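Local coordinates for conserved exported protein (Bacteroides fragilis, PDB 3CLW), which is of unknown function but probably hydrolyses O-glycosidic bonds, at residues F22-A27 against M63-W68. Residues are numbered along the deposited sequence; the frame is centred on the assembly and turned at random.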
loop_
_atom_site.group_PDB
_atom_site.type_symbol
_atom_site.label_atom_id
_atom_site.label_comp_id
_atom_site.label_asym_id
_atom_site.label_seq_id
_atom_site.Cartn_x
_atom_site.Cartn_y
_atom_site.Cartn_z
ATOM N N PHE A 22 -5.033 4.844 3.061
ATOM C CA PHE A 22 -4.073 4.809 1.983
ATOM C C PHE A 22 -2.736 4.853 2.698
ATOM O O PHE A 22 -2.583 5.512 3.728
ATOM C CB PHE A 22 -4.271 6.015 1.057
ATOM C CG PHE A 22 -5.548 5.931 0.225
ATOM C CD1 PHE A 22 -5.516 5.399 -1.072
ATOM C CD2 PHE A 22 -6.764 6.338 0.759
ATOM C CE1 PHE A 22 -6.682 5.289 -1.817
ATOM C CE2 PHE A 22 -7.927 6.228 0.031
ATOM C CZ PHE A 22 -7.894 5.701 -1.262
ATOM N N SER A 23 -1.769 4.135 2.160
ATOM C CA SER A 23 -0.587 3.865 2.896
ATOM C C SER A 23 0.644 3.877 2.004
ATOM O O SER A 23 0.530 3.974 0.793
ATOM C CB SER A 23 -0.735 2.524 3.590
ATOM O OG SER A 23 0.292 2.350 4.551
ATOM N N ALA A 24 1.816 3.813 2.631
ATOM C CA ALA A 24 3.064 3.532 1.935
ATOM C C ALA A 24 4.012 2.912 2.943
ATOM O O ALA A 24 3.676 2.780 4.113
ATOM C CB ALA A 24 3.669 4.812 1.321
ATOM N N SER A 25 5.211 2.576 2.495
ATOM C CA SER A 25 6.124 1.773 3.274
ATOM C C SER A 25 7.411 2.551 3.611
ATOM O O SER A 25 7.901 3.344 2.803
ATOM C CB SER A 25 6.411 0.504 2.449
ATOM O OG SER A 25 7.231 -0.382 3.146
ATOM N N ASP A 26 7.939 2.320 4.808
ATOM C CA ASP A 26 9.210 2.902 5.256
ATOM C C ASP A 26 10.480 2.134 4.819
ATOM O O ASP A 26 11.589 2.440 5.261
ATOM C CB ASP A 26 9.176 3.034 6.777
ATOM C CG ASP A 26 9.531 1.743 7.507
ATOM O OD1 ASP A 26 9.616 0.664 6.883
ATOM O OD2 ASP A 26 9.755 1.835 8.737
ATOM N N ALA A 27 10.310 1.115 3.985
ATOM C CA ALA A 27 11.359 0.081 3.841
ATOM C C ALA A 27 12.664 0.654 3.269
ATOM O O ALA A 27 12.631 1.524 2.360
ATOM C CB ALA A 27 10.867 -1.039 2.990
ATOM N N MET A 63 0.007 13.797 0.216
ATOM C CA MET A 63 -0.904 12.649 0.175
ATOM C C MET A 63 -1.813 12.551 1.407
ATOM O O MET A 63 -2.904 12.023 1.302
ATOM C CB MET A 63 -0.113 11.355 0.010
ATOM C CG MET A 63 0.224 10.953 -1.454
ATOM S SD MET A 63 1.425 9.609 -1.601
ATOM C CE MET A 63 1.298 9.352 -3.261
ATOM N N ALA A 64 -1.342 13.054 2.554
ATOM C CA ALA A 64 -1.965 12.841 3.854
ATOM C C ALA A 64 -2.392 11.363 4.021
ATOM O O ALA A 64 -3.555 11.067 4.261
ATOM C CB ALA A 64 -3.162 13.781 4.071
ATOM N N LEU A 65 -1.425 10.459 3.868
ATOM C CA LEU A 65 -1.628 9.049 4.113
ATOM C C LEU A 65 -2.177 8.776 5.504
ATOM O O LEU A 65 -1.914 9.516 6.466
ATOM C CB LEU A 65 -0.330 8.279 3.923
ATOM C CG LEU A 65 0.281 8.328 2.527
ATOM C CD1 LEU A 65 1.632 7.748 2.636
ATOM C CD2 LEU A 65 -0.585 7.580 1.482
ATOM N N THR A 66 -2.930 7.679 5.602
ATOM C CA THR A 66 -3.668 7.398 6.804
ATOM C C THR A 66 -3.337 6.046 7.417
ATOM O O THR A 66 -4.000 5.620 8.365
ATOM C CB THR A 66 -5.200 7.550 6.552
ATOM O OG1 THR A 66 -5.529 6.946 5.310
ATOM C CG2 THR A 66 -5.586 9.022 6.499
ATOM N N ASN A 67 -2.342 5.369 6.857
ATOM C CA ASN A 67 -1.656 4.243 7.488
ATOM C C ASN A 67 -0.187 4.408 7.096
ATOM O O ASN A 67 0.116 5.142 6.130
ATOM C CB ASN A 67 -2.214 2.896 7.002
ATOM C CG ASN A 67 -1.453 1.681 7.578
ATOM O OD1 ASN A 67 -1.534 1.369 8.770
ATOM N ND2 ASN A 67 -0.733 0.990 6.726
ATOM N N TRP A 68 0.717 3.780 7.846
ATOM C CA TRP A 68 2.167 3.783 7.512
ATOM C C TRP A 68 2.708 2.387 7.774
ATOM O O TRP A 68 2.465 1.829 8.853
ATOM C CB TRP A 68 2.929 4.812 8.359
ATOM C CG TRP A 68 4.442 4.978 8.077
ATOM C CD1 TRP A 68 5.477 4.821 8.979
ATOM C CD2 TRP A 68 5.047 5.392 6.849
ATOM N NE1 TRP A 68 6.680 5.114 8.390
ATOM C CE2 TRP A 68 6.451 5.472 7.077
ATOM C CE3 TRP A 68 4.545 5.695 5.568
ATOM C CZ2 TRP A 68 7.364 5.816 6.055
ATOM C CZ3 TRP A 68 5.454 6.052 4.548
ATOM C CH2 TRP A 68 6.852 6.106 4.805
HETATM O O HOH W 1 9.130 4.426 9.790
#
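One face of the W68 indole is covered near its rim by the backbone of S25 and D26, where the end of strand 6-25 meets the loop leading into strand 68-71; a backbone hydrogen bond between A24 and R69 continues the pairing, consistent with the TIM-barrel clan of this family. A chi1 of -177° sets W68 CG anti to the backbone N. S25 C and D26 N lie over that one face, the latter 3.7 Å above the ring plane and offset toward the rim. D26 CB meets W68 CZ2 at 3.4 Å, and A24 O approaches CE3 obliquely. F50 packs edge-to-face with the same indole.

A24 CB touches both L65 CD1 (3.8 Å) and W68 CZ3 (3.9 Å). The other branch of L65, CD2, rests against the peptide of F22.

At the start of the pairing, F22 O accepts two backbone donors. T66 N comes in the carbonyl plane at 2.9 Å, whereas N67 N is tilted 34° from it. T66 OG1, placed between its own N and carbonyl carbon (chi1 43°), takes F22 N at 3.1 Å.

D26 OD1 receives N71 N, and OD2 receives Q110 NE2. A water in the plane of the indole, at its edge, accepts from W68 NE1 and donates to D26 OD2, 2.9 Å from each.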